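Local coordinates for LDL receptor adaptor protein (Rattus norvegicus, PDB 3SO6) that links the NPXY internalization motif of the LDL receptor to clathrin and the AP-2 complex, allowing efficient endocytosis of the receptor in polarized cells such as hepatocytes, at residues A[54-59]-A[63-68]; A[75-80]-A[85-90]. All blocks are in the same frame, centred on the assembly; numbering follows the deposited sequence. Where two conformers were deposited one is given.

Contact 1 (A[54-59]-A[63-68])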
loop_
_atom_site.group_PDB
_atom_site.type_symbol
_atom_site.label_atom_id
_atom_site.label_comp_id
_atom_site.label_asym_id
_atom_site.label_seq_id
_atom_site.Cartn_x
_atom_site.Cartn_y
_atom_site.Cartn_z
ATOM N N GLY A 54 4.138 -5.991 -7.538
ATOM C CA GLY A 54 3.747 -5.686 -6.156
ATOM C C GLY A 54 4.528 -4.540 -5.549
ATOM O O GLY A 54 5.027 -3.688 -6.258
ATOM N N ILE A 55 4.541 -4.492 -4.216
ATOM C CA ILE A 55 5.236 -3.424 -3.533
ATOM C C ILE A 55 6.321 -4.040 -2.656
ATOM O O ILE A 55 6.031 -4.948 -1.862
ATOM C CB ILE A 55 4.296 -2.616 -2.603
ATOM C CG1 ILE A 55 3.216 -1.924 -3.415
ATOM C CG2 ILE A 55 5.115 -1.579 -1.855
ATOM C CD1 ILE A 55 2.104 -1.273 -2.575
ATOM N N ILE A 56 7.557 -3.602 -2.887
ATOM C CA ILE A 56 8.695 -4.057 -2.073
ATOM C C ILE A 56 8.919 -2.976 -1.002
ATOM O O ILE A 56 9.155 -1.812 -1.332
ATOM C CB ILE A 56 9.998 -4.294 -2.827
ATOM C CG1 ILE A 56 9.733 -5.235 -3.991
ATOM C CG2 ILE A 56 10.984 -4.989 -1.967
ATOM C CD1 ILE A 56 10.877 -5.442 -4.868
ATOM N N LEU A 57 8.822 -3.392 0.262
ATOM C CA LEU A 57 9.086 -2.486 1.381
ATOM C C LEU A 57 10.447 -2.839 1.963
ATOM O O LEU A 57 10.692 -3.988 2.331
ATOM C CB LEU A 57 8.085 -2.667 2.490
ATOM C CG LEU A 57 6.641 -2.471 2.135
ATOM C CD1 LEU A 57 5.887 -2.797 3.469
ATOM C CD2 LEU A 57 6.381 -1.059 1.602
ATOM N N THR A 58 11.315 -1.838 2.019
ATOM C CA THR A 58 12.646 -2.000 2.595
ATOM C C THR A 58 12.884 -0.972 3.645
ATOM O O THR A 58 12.383 0.184 3.595
ATOM C CB THR A 58 13.705 -1.988 1.484
ATOM O OG1 THR A 58 13.684 -0.722 0.804
ATOM C CG2 THR A 58 13.565 -3.156 0.529
ATOM N N ASP A 59 13.618 -1.391 4.661
ATOM C CA ASP A 59 13.988 -0.506 5.728
ATOM C C ASP A 59 14.978 0.466 5.051
ATOM O O ASP A 59 16.018 0.019 4.491
ATOM C CB ASP A 59 14.651 -1.350 6.856
ATOM C CG ASP A 59 15.166 -0.522 7.932
ATOM O OD1 ASP A 59 14.350 -0.000 8.728
ATOM O OD2 ASP A 59 16.400 -0.368 7.948
ATOM N N SER A 63 18.593 -1.042 4.108
ATOM C CA SER A 63 18.207 -1.609 2.800
ATOM C C SER A 63 17.757 -3.027 3.014
ATOM O O SER A 63 17.597 -3.788 2.055
ATOM C CB SER A 63 19.329 -1.572 1.743
ATOM O OG SER A 63 19.798 -0.255 1.533
ATOM N N GLN A 64 17.460 -3.410 4.230
ATOM C CA GLN A 64 16.978 -4.821 4.453
ATOM C C GLN A 64 15.499 -4.936 4.028
ATOM O O GLN A 64 14.641 -4.025 4.306
ATOM C CB GLN A 64 17.091 -5.288 5.945
ATOM C CG GLN A 64 18.491 -5.748 6.477
ATOM C CD GLN A 64 19.070 -7.052 5.923
ATOM O OE1 GLN A 64 20.284 -7.154 5.774
ATOM N NE2 GLN A 64 18.229 -8.050 5.649
ATOM N N LEU A 65 15.111 -6.064 3.476
ATOM C CA LEU A 65 13.720 -6.317 3.159
ATOM C C LEU A 65 12.853 -6.362 4.400
ATOM O O LEU A 65 13.220 -6.991 5.358
ATOM C CB LEU A 65 13.570 -7.628 2.396
ATOM C CG LEU A 65 12.171 -7.986 1.880
ATOM C CD1 LEU A 65 11.774 -6.994 0.768
ATOM C CD2 LEU A 65 12.195 -9.482 1.369
ATOM N N ILE A 66 11.742 -5.637 4.350
ATOM C CA ILE A 66 10.665 -5.804 5.304
ATOM C C ILE A 66 9.655 -6.817 4.790
ATOM O O ILE A 66 9.332 -7.798 5.492
ATOM C CB ILE A 66 10.005 -4.404 5.707
ATOM C CG1 ILE A 66 11.094 -3.481 6.253
ATOM C CG2 ILE A 66 8.754 -4.545 6.643
ATOM C CD1 ILE A 66 10.599 -1.988 6.277
ATOM N N GLU A 67 9.155 -6.559 3.561
ATOM C CA GLU A 67 8.208 -7.476 2.994
ATOM C C GLU A 67 8.109 -7.218 1.514
ATOM O O GLU A 67 8.110 -6.083 1.103
ATOM C CB GLU A 67 6.803 -7.239 3.622
ATOM C CG GLU A 67 5.884 -8.371 3.290
ATOM C CD GLU A 67 4.473 -8.269 3.839
ATOM O OE1 GLU A 67 4.105 -7.270 4.505
ATOM O OE2 GLU A 67 3.695 -9.216 3.547
ATOM N N ASN A 68 8.101 -8.275 0.725
ATOM C CA ASN A 68 7.687 -8.154 -0.690
ATOM C C ASN A 68 6.209 -8.525 -0.765
ATOM O O ASN A 68 5.820 -9.696 -0.479
ATOM C CB ASN A 68 8.565 -9.136 -1.576
ATOM C CG ASN A 68 8.258 -8.993 -3.053
ATOM O OD1 ASN A 68 7.350 -8.255 -3.490
ATOM N ND2 ASN A 68 9.074 -9.575 -3.828
#

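Contact 2 (A[75-80]-A[85-90])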
loop_
_atom_site.group_PDB
_atom_site.type_symbol
_atom_site.label_atom_id
_atom_site.label_comp_id
_atom_site.label_asym_id
_atom_site.label_seq_id
_atom_site.Cartn_x
_atom_site.Cartn_y
_atom_site.Cartn_z
ATOM N N SER A 75 -5.558 -5.421 -2.206
ATOM C CA SER A 75 -6.912 -5.214 -2.694
ATOM C C SER A 75 -7.213 -3.816 -3.045
ATOM O O SER A 75 -8.101 -3.574 -3.876
ATOM C CB SER A 75 -7.925 -5.695 -1.642
ATOM O OG SER A 75 -7.576 -5.143 -0.401
ATOM N N TYR A 76 -6.525 -2.841 -2.433
ATOM C CA TYR A 76 -7.036 -1.442 -2.449
ATOM C C TYR A 76 -5.882 -0.517 -2.087
ATOM O O TYR A 76 -5.034 -0.895 -1.258
ATOM C CB TYR A 76 -8.161 -1.364 -1.383
ATOM C CG TYR A 76 -9.045 -0.109 -1.455
ATOM C CD1 TYR A 76 -10.008 0.061 -2.434
ATOM C CD2 TYR A 76 -8.920 0.916 -0.476
ATOM C CE1 TYR A 76 -10.812 1.184 -2.449
ATOM C CE2 TYR A 76 -9.699 2.052 -0.530
ATOM C CZ TYR A 76 -10.637 2.188 -1.506
ATOM O OH TYR A 76 -11.390 3.338 -1.547
ATOM N N CYS A 77 -5.892 0.708 -2.606
ATOM C CA CYS A 77 -5.000 1.695 -2.114
ATOM C C CYS A 77 -5.665 3.064 -2.095
ATOM O O CYS A 77 -6.659 3.272 -2.780
ATOM C CB CYS A 77 -3.673 1.745 -2.864
ATOM S SG CYS A 77 -3.788 2.337 -4.556
ATOM N N THR A 78 -5.071 3.967 -1.320
ATOM C CA THR A 78 -5.693 5.273 -1.066
ATOM C C THR A 78 -4.686 6.381 -0.770
ATOM O O THR A 78 -3.722 6.128 -0.059
ATOM C CB THR A 78 -6.708 5.143 0.116
ATOM O OG1 THR A 78 -7.328 6.387 0.380
ATOM C CG2 THR A 78 -6.031 4.693 1.450
ATOM N N ALA A 79 -4.972 7.579 -1.276
ATOM C CA ALA A 79 -4.441 8.776 -0.722
ATOM C C ALA A 79 -5.592 9.278 0.187
ATOM O O ALA A 79 -6.670 9.654 -0.329
ATOM C CB ALA A 79 -4.106 9.758 -1.806
ATOM N N ASP A 80 -5.409 9.229 1.496
ATOM C CA ASP A 80 -6.563 9.468 2.439
ATOM C C ASP A 80 -7.131 10.885 2.329
ATOM O O ASP A 80 -6.396 11.844 2.074
ATOM C CB ASP A 80 -6.054 9.173 3.877
ATOM C CG ASP A 80 -7.172 9.060 4.863
ATOM O OD1 ASP A 80 -7.988 8.149 4.722
ATOM O OD2 ASP A 80 -7.236 9.885 5.805
ATOM N N LYS A 85 -1.755 13.656 3.882
ATOM C CA LYS A 85 -0.350 13.271 3.569
ATOM C C LYS A 85 -0.179 11.771 3.642
ATOM O O LYS A 85 0.968 11.280 3.493
ATOM C CB LYS A 85 0.644 13.941 4.517
ATOM C CG LYS A 85 0.595 15.457 4.379
ATOM C CD LYS A 85 1.397 16.139 5.529
ATOM C CE LYS A 85 1.156 17.636 5.639
ATOM N NZ LYS A 85 2.027 18.155 6.762
ATOM N N VAL A 86 -1.263 11.007 3.851
ATOM C CA VAL A 86 -1.087 9.522 4.073
ATOM C C VAL A 86 -1.483 8.737 2.833
ATOM O O VAL A 86 -2.554 8.981 2.273
ATOM C CB VAL A 86 -1.919 9.060 5.303
ATOM C CG1 VAL A 86 -1.874 7.547 5.480
ATOM C CG2 VAL A 86 -1.437 9.826 6.577
ATOM N N PHE A 87 -0.560 7.866 2.452
ATOM C CA PHE A 87 -0.858 6.817 1.482
ATOM C C PHE A 87 -1.057 5.498 2.261
ATOM O O PHE A 87 -0.267 5.219 3.197
ATOM C CB PHE A 87 0.340 6.682 0.546
ATOM C CG PHE A 87 0.304 5.355 -0.204
ATOM C CD1 PHE A 87 -0.619 5.135 -1.246
ATOM C CD2 PHE A 87 1.157 4.301 0.163
ATOM C CE1 PHE A 87 -0.697 3.899 -1.893
ATOM C CE2 PHE A 87 1.008 3.054 -0.432
ATOM C CZ PHE A 87 0.120 2.852 -1.463
ATOM N N ALA A 88 -2.044 4.700 1.874
ATOM C CA ALA A 88 -2.204 3.410 2.539
ATOM C C ALA A 88 -2.625 2.370 1.515
ATOM O O ALA A 88 -3.273 2.664 0.467
ATOM C CB ALA A 88 -3.209 3.487 3.728
ATOM N N TYR A 89 -2.327 1.130 1.835
ATOM C CA TYR A 89 -2.900 -0.008 1.068
ATOM C C TYR A 89 -3.526 -1.014 1.953
ATOM O O TYR A 89 -3.202 -1.045 3.177
ATOM C CB TYR A 89 -1.858 -0.618 0.106
ATOM C CG TYR A 89 -0.719 -1.346 0.776
ATOM C CD1 TYR A 89 -0.904 -2.664 1.218
ATOM C CD2 TYR A 89 0.491 -0.713 1.071
ATOM C CE1 TYR A 89 0.075 -3.346 1.878
ATOM C CE2 TYR A 89 1.563 -1.429 1.739
ATOM C CZ TYR A 89 1.301 -2.745 2.124
ATOM O OH TYR A 89 2.295 -3.429 2.799
ATOM N N ILE A 90 -4.424 -1.830 1.418
ATOM C CA ILE A 90 -4.969 -2.977 2.175
ATOM C C ILE A 90 -4.390 -4.227 1.445
ATOM O O ILE A 90 -4.494 -4.310 0.187
ATOM C CB ILE A 90 -6.488 -2.986 2.197
ATOM C CG1 ILE A 90 -6.996 -1.709 2.915
ATOM C CG2 ILE A 90 -7.012 -4.203 2.908
ATOM C CD1 ILE A 90 -8.515 -1.492 2.874
#

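Contact 1 (A[54-59]-A[63-68])
Leu57 O takes two backbone N-H groups at once, the mark of an irregular step in the ladder. Ile66 N reaches it at 2.8 Å, while Glu67 N is a longer 3.2 Å from Leu57 O. Both donors come from the same face of the carbonyl plane, tilted from it by 24° and 19°. Two residues, Ile66 and Glu67, are thus set against the single Leu57, a classic beta bulge, which moves the register on by one so that Thr58 pairs with Leu65. The bond from Leu57 N to Glu67 O, 2.9 Å long, is nearly straight.

The close packing lies around this bulge. Leu65 turns CG anti to its backbone N (chi1 -175°), which carries CD1 back to Ile56 CG2 at 3.5 Å, a tight meeting of two side chains that cross at about a right angle. Ile66 CD1 reaches over the backbone to 3.5 Å from Asp59 N, and the buried Leu57 continues inward onto Leu48 and Tyr89.

Solvent lies at the turn end, where Ser63 and Gln64 are exposed; Asp59 N still holds Gln64 O at 2.8 Å, but the bond from Ser63 N to Asp59 O is weak. Asp59 gives its carboxylate to Thr62 and Gln44, and Glu67 forms a salt bridge with Arg73. The hairpin borders the PTB-domain sheet, 65-70 outermost and 54-59 bonded to strand 44-51. Cohesion across it therefore rests on main-chain hydrogen bonds and a few aliphatic contacts, with the carboxylates directed to partners beyond the two segments.

Contact 2 (A[75-80]-A[85-90])
The Phe87 ring lies obliquely to both its partners on the neighbouring strand, CE1 3.8 Å from Cys77 CB and CD1 3.5 Å from Thr78 O. Its CG lies anti to the backbone N (chi1 162°), swinging the ring toward 75-80, and Val115 and Thr116 of helix 109-131 also touch it. The Tyr89 side chain leads away from the hairpin partner, leaving CB to meet Cys77 CB at 4.2 Å while its ring meets that of His102, the planes about 20° apart. Tyr76, on the face it shares with Ile90, offers CD2 obliquely to Ile90 CD1 and packs against Glu22 and Ser25 of helix 22-38.

Beside it on that face, Thr78 CG2 rests 3.8 Å from Ala88 CB. Between the side chains runs a regular antiparallel ladder. Thr78 and Ala88 exchange two bonds, both 2.9 Å between N and O. Tyr76 O accepts from Ile90 N, and Ser75 N donates to Ile90 O at 2.8 Å. Near the turn, Asp80 N closes on Val86 O at 3.0 Å, and the Asp80 carboxylate accepts from His83 N.

The outer edge of 75-79 receives the bound LDL receptor tail, a separate peptide chain: Tyr76 to Ala79 form an antiparallel ladder with it, and Thr78 OG1 hydrogen-bonds to one of its polar side chains. Adding a peptide strand to this edge, in the groove between it and the C-terminal helix, here 109-131, is how PTB domains characteristically take up NPXY ligands.

In the fold
Along the chain the two hairpins come one after the other, and strand 65-70 is followed directly by strand 74-79. Both belong to one antiparallel sheet of the PTB domain, which runs 65-70, 54-59, 44-51, 4-16, 99-105, 86-92, 74-79, so these successive strands are its two outermost within the chain. The contact centres are about 17 Å apart, yet the hairpins meet across the interior: Leu57 CD1 lies 3.7 Å from Tyr89 OH, and Ile55 CD1 4.0 Å from Tyr89 CD2. Contact 1 is a surface hairpin and contact 2 is buried; the receptor tail is held along one edge of the sheet, at contact 2, while contact 1 forms the other border.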